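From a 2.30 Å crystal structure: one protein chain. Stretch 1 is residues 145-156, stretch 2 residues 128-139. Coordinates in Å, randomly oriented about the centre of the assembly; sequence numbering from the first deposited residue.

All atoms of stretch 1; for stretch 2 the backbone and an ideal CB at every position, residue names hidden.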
# COMPACT_ATOMS: atom_id res chain seq x y z
N ASP A 145 -6.20 -11.49 3.63
CA ASP A 145 -5.87 -12.13 2.36
C ASP A 145 -5.21 -13.46 2.56
O ASP A 145 -4.63 -13.74 3.61
CB ASP A 145 -4.87 -11.27 1.57
CG ASP A 145 -5.10 -9.81 1.72
OD1 ASP A 145 -4.20 -9.13 2.26
OD2 ASP A 145 -6.16 -9.33 1.29
N LEU A 146 -5.23 -14.28 1.51
CA LEU A 146 -4.56 -15.56 1.55
C LEU A 146 -3.07 -15.21 1.62
O LEU A 146 -2.66 -14.18 1.10
CB LEU A 146 -4.90 -16.39 0.32
CG LEU A 146 -6.24 -17.10 0.48
CD1 LEU A 146 -6.81 -17.53 -0.87
CD2 LEU A 146 -6.07 -18.30 1.43
N PHE A 147 -2.29 -16.06 2.23
CA PHE A 147 -0.88 -15.77 2.43
C PHE A 147 -0.04 -17.00 2.12
O PHE A 147 0.06 -17.92 2.93
CB PHE A 147 -0.73 -15.36 3.91
CG PHE A 147 0.61 -14.88 4.30
CD1 PHE A 147 0.84 -13.52 4.49
CD2 PHE A 147 1.65 -15.78 4.56
CE1 PHE A 147 2.08 -13.06 4.95
CE2 PHE A 147 2.89 -15.33 5.01
CZ PHE A 147 3.10 -13.96 5.20
N PHE A 148 0.59 -17.01 0.95
CA PHE A 148 1.41 -18.15 0.53
C PHE A 148 2.89 -17.86 0.57
O PHE A 148 3.32 -16.78 0.19
CB PHE A 148 1.01 -18.59 -0.88
CG PHE A 148 -0.46 -18.74 -1.08
CD1 PHE A 148 -1.11 -18.02 -2.08
CD2 PHE A 148 -1.21 -19.60 -0.27
CE1 PHE A 148 -2.48 -18.14 -2.27
CE2 PHE A 148 -2.58 -19.73 -0.45
CZ PHE A 148 -3.22 -19.00 -1.45
N VAL A 149 3.67 -18.83 1.01
CA VAL A 149 5.11 -18.69 1.07
C VAL A 149 5.68 -19.51 -0.08
O VAL A 149 5.29 -20.66 -0.28
CB VAL A 149 5.68 -19.18 2.42
CG1 VAL A 149 7.19 -18.98 2.47
CG2 VAL A 149 5.00 -18.43 3.57
N LEU A 150 6.56 -18.90 -0.87
CA LEU A 150 7.14 -19.58 -2.02
C LEU A 150 8.61 -19.93 -1.83
O LEU A 150 9.21 -19.62 -0.80
CB LEU A 150 6.94 -18.72 -3.28
CG LEU A 150 5.57 -18.72 -4.00
CD1 LEU A 150 4.39 -18.87 -3.05
CD2 LEU A 150 5.45 -17.45 -4.81
N LYS A 151 9.19 -20.56 -2.85
CA LYS A 151 10.58 -21.00 -2.82
C LYS A 151 11.64 -19.93 -2.52
O LYS A 151 12.41 -20.06 -1.57
CB LYS A 151 10.93 -21.72 -4.14
CG LYS A 151 12.34 -22.31 -4.17
CD LYS A 151 12.66 -22.92 -5.53
CE LYS A 151 14.11 -23.43 -5.56
NZ LYS A 151 14.46 -24.07 -6.86
N ASP A 152 11.71 -18.90 -3.36
CA ASP A 152 12.70 -17.81 -3.18
C ASP A 152 12.25 -16.51 -3.83
O ASP A 152 11.12 -16.41 -4.32
CB ASP A 152 14.08 -18.23 -3.72
CG ASP A 152 14.01 -18.83 -5.15
OD1 ASP A 152 12.98 -18.69 -5.85
OD2 ASP A 152 15.01 -19.45 -5.56
N GLU A 153 13.13 -15.51 -3.84
CA GLU A 153 12.78 -14.22 -4.44
C GLU A 153 12.63 -14.35 -5.95
O GLU A 153 11.76 -13.73 -6.55
CB GLU A 153 13.84 -13.15 -4.13
CG GLU A 153 13.50 -11.79 -4.75
CD GLU A 153 14.55 -10.72 -4.51
OE1 GLU A 153 14.59 -9.76 -5.30
OE2 GLU A 153 15.33 -10.83 -3.53
N GLU A 154 13.51 -15.13 -6.56
CA GLU A 154 13.49 -15.36 -7.98
C GLU A 154 12.13 -15.92 -8.42
O GLU A 154 11.61 -15.54 -9.47
CB GLU A 154 14.59 -16.32 -8.40
CG GLU A 154 14.83 -16.33 -9.93
CD GLU A 154 15.63 -17.53 -10.38
OE1 GLU A 154 15.63 -18.55 -9.65
OE2 GLU A 154 16.26 -17.46 -11.47
N THR A 155 11.57 -16.81 -7.63
CA THR A 155 10.28 -17.42 -7.96
C THR A 155 9.11 -16.46 -7.76
O THR A 155 8.14 -16.49 -8.52
CB THR A 155 10.03 -18.71 -7.12
OG1 THR A 155 11.06 -19.68 -7.41
CG2 THR A 155 8.66 -19.31 -7.46
N VAL A 156 9.19 -15.63 -6.72
CA VAL A 156 8.13 -14.67 -6.42
C VAL A 156 8.05 -13.65 -7.54
O VAL A 156 6.96 -13.34 -8.05
CB VAL A 156 8.41 -13.94 -5.07
CG1 VAL A 156 7.38 -12.87 -4.82
CG2 VAL A 156 8.39 -14.93 -3.94
N UNK A 128 -5.48 -26.18 -5.88
CA UNK A 128 -6.06 -25.18 -6.76
C UNK A 128 -5.35 -23.84 -6.54
O UNK A 128 -5.48 -22.91 -7.35
CB UNK A 128 -7.56 -25.05 -6.52
N UNK A 129 -4.67 -23.73 -5.40
CA UNK A 129 -3.92 -22.53 -5.04
C UNK A 129 -2.65 -22.49 -5.88
O UNK A 129 -2.35 -21.48 -6.54
CB UNK A 129 -3.59 -22.50 -3.55
N UNK A 130 -1.90 -23.59 -5.85
CA UNK A 130 -0.66 -23.73 -6.62
C UNK A 130 -0.93 -23.67 -8.13
O UNK A 130 -0.03 -23.39 -8.92
CB UNK A 130 0.04 -25.05 -6.26
N UNK A 131 -2.16 -24.00 -8.51
CA UNK A 131 -2.56 -23.98 -9.91
C UNK A 131 -2.63 -22.55 -10.43
O UNK A 131 -2.04 -22.23 -11.47
CB UNK A 131 -3.91 -24.68 -10.09
N UNK A 132 -3.37 -21.70 -9.71
CA UNK A 132 -3.53 -20.30 -10.09
C UNK A 132 -2.20 -19.53 -10.08
O UNK A 132 -1.97 -18.66 -10.90
CB UNK A 132 -4.53 -19.62 -9.15
N UNK A 133 -1.34 -19.86 -9.11
CA UNK A 133 -0.03 -19.22 -8.98
C UNK A 133 0.95 -19.74 -10.01
O UNK A 133 1.82 -19.00 -10.48
CB UNK A 133 0.53 -19.44 -7.57
N UNK A 134 0.84 -21.03 -10.31
CA UNK A 134 1.73 -21.65 -11.26
C UNK A 134 3.06 -21.97 -10.61
O UNK A 134 4.11 -21.90 -11.25
CB UNK A 134 1.93 -20.75 -12.48
N UNK A 135 3.02 -22.33 -9.33
CA UNK A 135 4.24 -22.67 -8.60
C UNK A 135 3.90 -23.41 -7.32
O UNK A 135 2.72 -23.55 -6.96
CB UNK A 135 5.05 -21.41 -8.29
N UNK A 136 4.93 -23.91 -6.63
CA UNK A 136 4.75 -24.62 -5.39
C UNK A 136 4.63 -23.68 -4.18
O UNK A 136 5.47 -22.80 -3.98
CB UNK A 136 5.92 -25.59 -5.19
N UNK A 137 3.58 -23.90 -3.39
CA UNK A 137 3.31 -23.13 -2.18
C UNK A 137 3.80 -23.98 -1.00
O UNK A 137 3.22 -25.03 -0.70
CB UNK A 137 1.83 -22.78 -2.05
N UNK A 138 4.87 -23.53 -0.36
CA UNK A 138 5.45 -24.24 0.78
C UNK A 138 4.62 -24.13 2.07
O UNK A 138 4.54 -25.09 2.85
CB UNK A 138 6.86 -23.71 1.04
N UNK A 139 4.03 -22.96 2.30
CA UNK A 139 3.22 -22.72 3.49
C UNK A 139 2.01 -21.86 3.12
O UNK A 139 2.06 -21.09 2.16
CB UNK A 139 4.05 -22.05 4.59

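Stretch 2 begins as a helix, 128-133, then leaves it in a loop that passes beside strand 146-149. Position 128 has nothing of stretch 1 within 5.5 Å of its ideal CB, so almost any helix-compatible residue would suit; it is Glu128.

At 129 the CA-to-CB bond points toward stretch 1, and the ideal CB lies 4.1 Å from Phe148 CZ. A large apolar or aromatic side chain could cover that ring and reach Leu146. The residue is Tyr129. Its ring meets that of Phe148 obliquely, planes at 45° and centroids 5.0 Å apart, and Tyr129 CZ lies 4.2 Å from Leu146 CD2.

Position 130 points sideways, and stretch 1 sets no demand on it, so many helix formers, polar ones especially, would suit. Glu130 turns back on its own stretch: its OE1 accepts from the backbone N of position 137 at 2.9 Å, tying the helix to the loop after it. Positions 131 and 132 are out of reach, and small helix formers suffice: Ala131 and Ala132.

Position 133 points toward stretch 1, but its ideal CB is too far to touch it. A longer apolar side chain could bridge the gap to Phe148 and Leu150, and Leu133 does: its CD2 lies 3.8 Å from Phe148 CD1 and 4.2 Å from Leu150 CD1.

At 134 phi is 79°, just past the helix. Positive phi favours glycine; Gly134 is found.

The ideal CB of 135 lies 4.3 Å from Thr155 CG2 and 5.1 Å from Leu150 CG. Val, Thr or another modest side chain would fit. Thr135 places CG2 3.9 Å from Leu150 CG, and its OG1 hydrogen-bonds a water, and that water accepts from Lys151 N.

Position 136 points sideways with open space around it, suiting a polar chain; Lys136 is fully extended.

At 137 the ideal CB is 4.4 Å from Phe148 CB, and a branched apolar residue could spread over that ring. Ile137 sets CD1 over one face, 3.9 Å from the Phe148 ring centroid, a CH-pi contact.

At 138 the backbone N donates to Val149 O (2.9 Å), a bond open to any residue but proline. The side chain points toward stretch 1, where a long or aromatic one could cover Leu150 and Lys151. Tyr138 does so, its OH 3.5 Å from Lys151 CG.

At 139 the backbone O accepts from Val149 N at 3.0 Å. The ideal CB lies 3.9 Å from Val149 CG2, so a beta-branched residue or a long chain with an aliphatic stem would suit. Glu139 packs its CB 3.8 Å from Val149 CG2.

Stretch 2, residues 128-139: EYEAALGTKIYE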
# COMPACT_ATOMS: atom_id res chain seq x y z
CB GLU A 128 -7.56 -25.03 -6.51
CG GLU A 128 -7.92 -24.52 -5.12
CD GLU A 128 -9.41 -24.43 -4.90
OE1 GLU A 128 -10.03 -25.49 -4.66
OE2 GLU A 128 -9.97 -23.31 -4.97
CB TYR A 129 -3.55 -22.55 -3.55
CG TYR A 129 -4.70 -22.30 -2.59
CD1 TYR A 129 -5.94 -21.87 -3.05
CD2 TYR A 129 -4.52 -22.47 -1.21
CE1 TYR A 129 -7.00 -21.61 -2.15
CE2 TYR A 129 -5.56 -22.22 -0.30
CZ TYR A 129 -6.79 -21.79 -0.77
OH TYR A 129 -7.82 -21.52 0.12
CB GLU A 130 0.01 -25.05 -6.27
CG GLU A 130 0.28 -25.24 -4.79
CD GLU A 130 1.08 -26.50 -4.51
OE1 GLU A 130 2.28 -26.39 -4.16
OE2 GLU A 130 0.52 -27.60 -4.66
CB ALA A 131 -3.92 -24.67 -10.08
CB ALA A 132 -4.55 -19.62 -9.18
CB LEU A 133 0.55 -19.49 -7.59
CG LEU A 133 0.50 -18.39 -6.54
CD1 LEU A 133 -0.87 -17.71 -6.51
CD2 LEU A 133 0.83 -19.00 -5.20
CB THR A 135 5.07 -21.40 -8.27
OG1 THR A 135 6.38 -21.77 -7.85
CG2 THR A 135 4.37 -20.58 -7.17
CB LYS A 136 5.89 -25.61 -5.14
CG LYS A 136 5.71 -26.43 -3.86
CD LYS A 136 6.97 -27.20 -3.49
CE LYS A 136 6.76 -28.00 -2.21
NZ LYS A 136 8.00 -28.73 -1.79
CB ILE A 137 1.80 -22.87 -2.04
CG1 ILE A 137 1.31 -21.98 -3.18
CG2 ILE A 137 1.49 -22.25 -0.68
CD1 ILE A 137 -0.19 -21.77 -3.21
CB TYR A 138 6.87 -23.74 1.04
CG TYR A 138 7.85 -24.10 -0.04
CD1 TYR A 138 7.58 -23.79 -1.39
CD2 TYR A 138 9.05 -24.74 0.26
CE1 TYR A 138 8.48 -24.14 -2.41
CE2 TYR A 138 9.96 -25.09 -0.75
CZ TYR A 138 9.66 -24.79 -2.08
OH TYR A 138 10.56 -25.15 -3.06
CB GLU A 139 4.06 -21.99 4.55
CG GLU A 139 5.44 -22.63 4.82
CD GLU A 139 6.28 -21.87 5.83
OE1 GLU A 139 5.71 -21.08 6.63
OE2 GLU A 139 7.52 -22.07 5.84
O HOH W 1 7.93 -21.54 -4.96
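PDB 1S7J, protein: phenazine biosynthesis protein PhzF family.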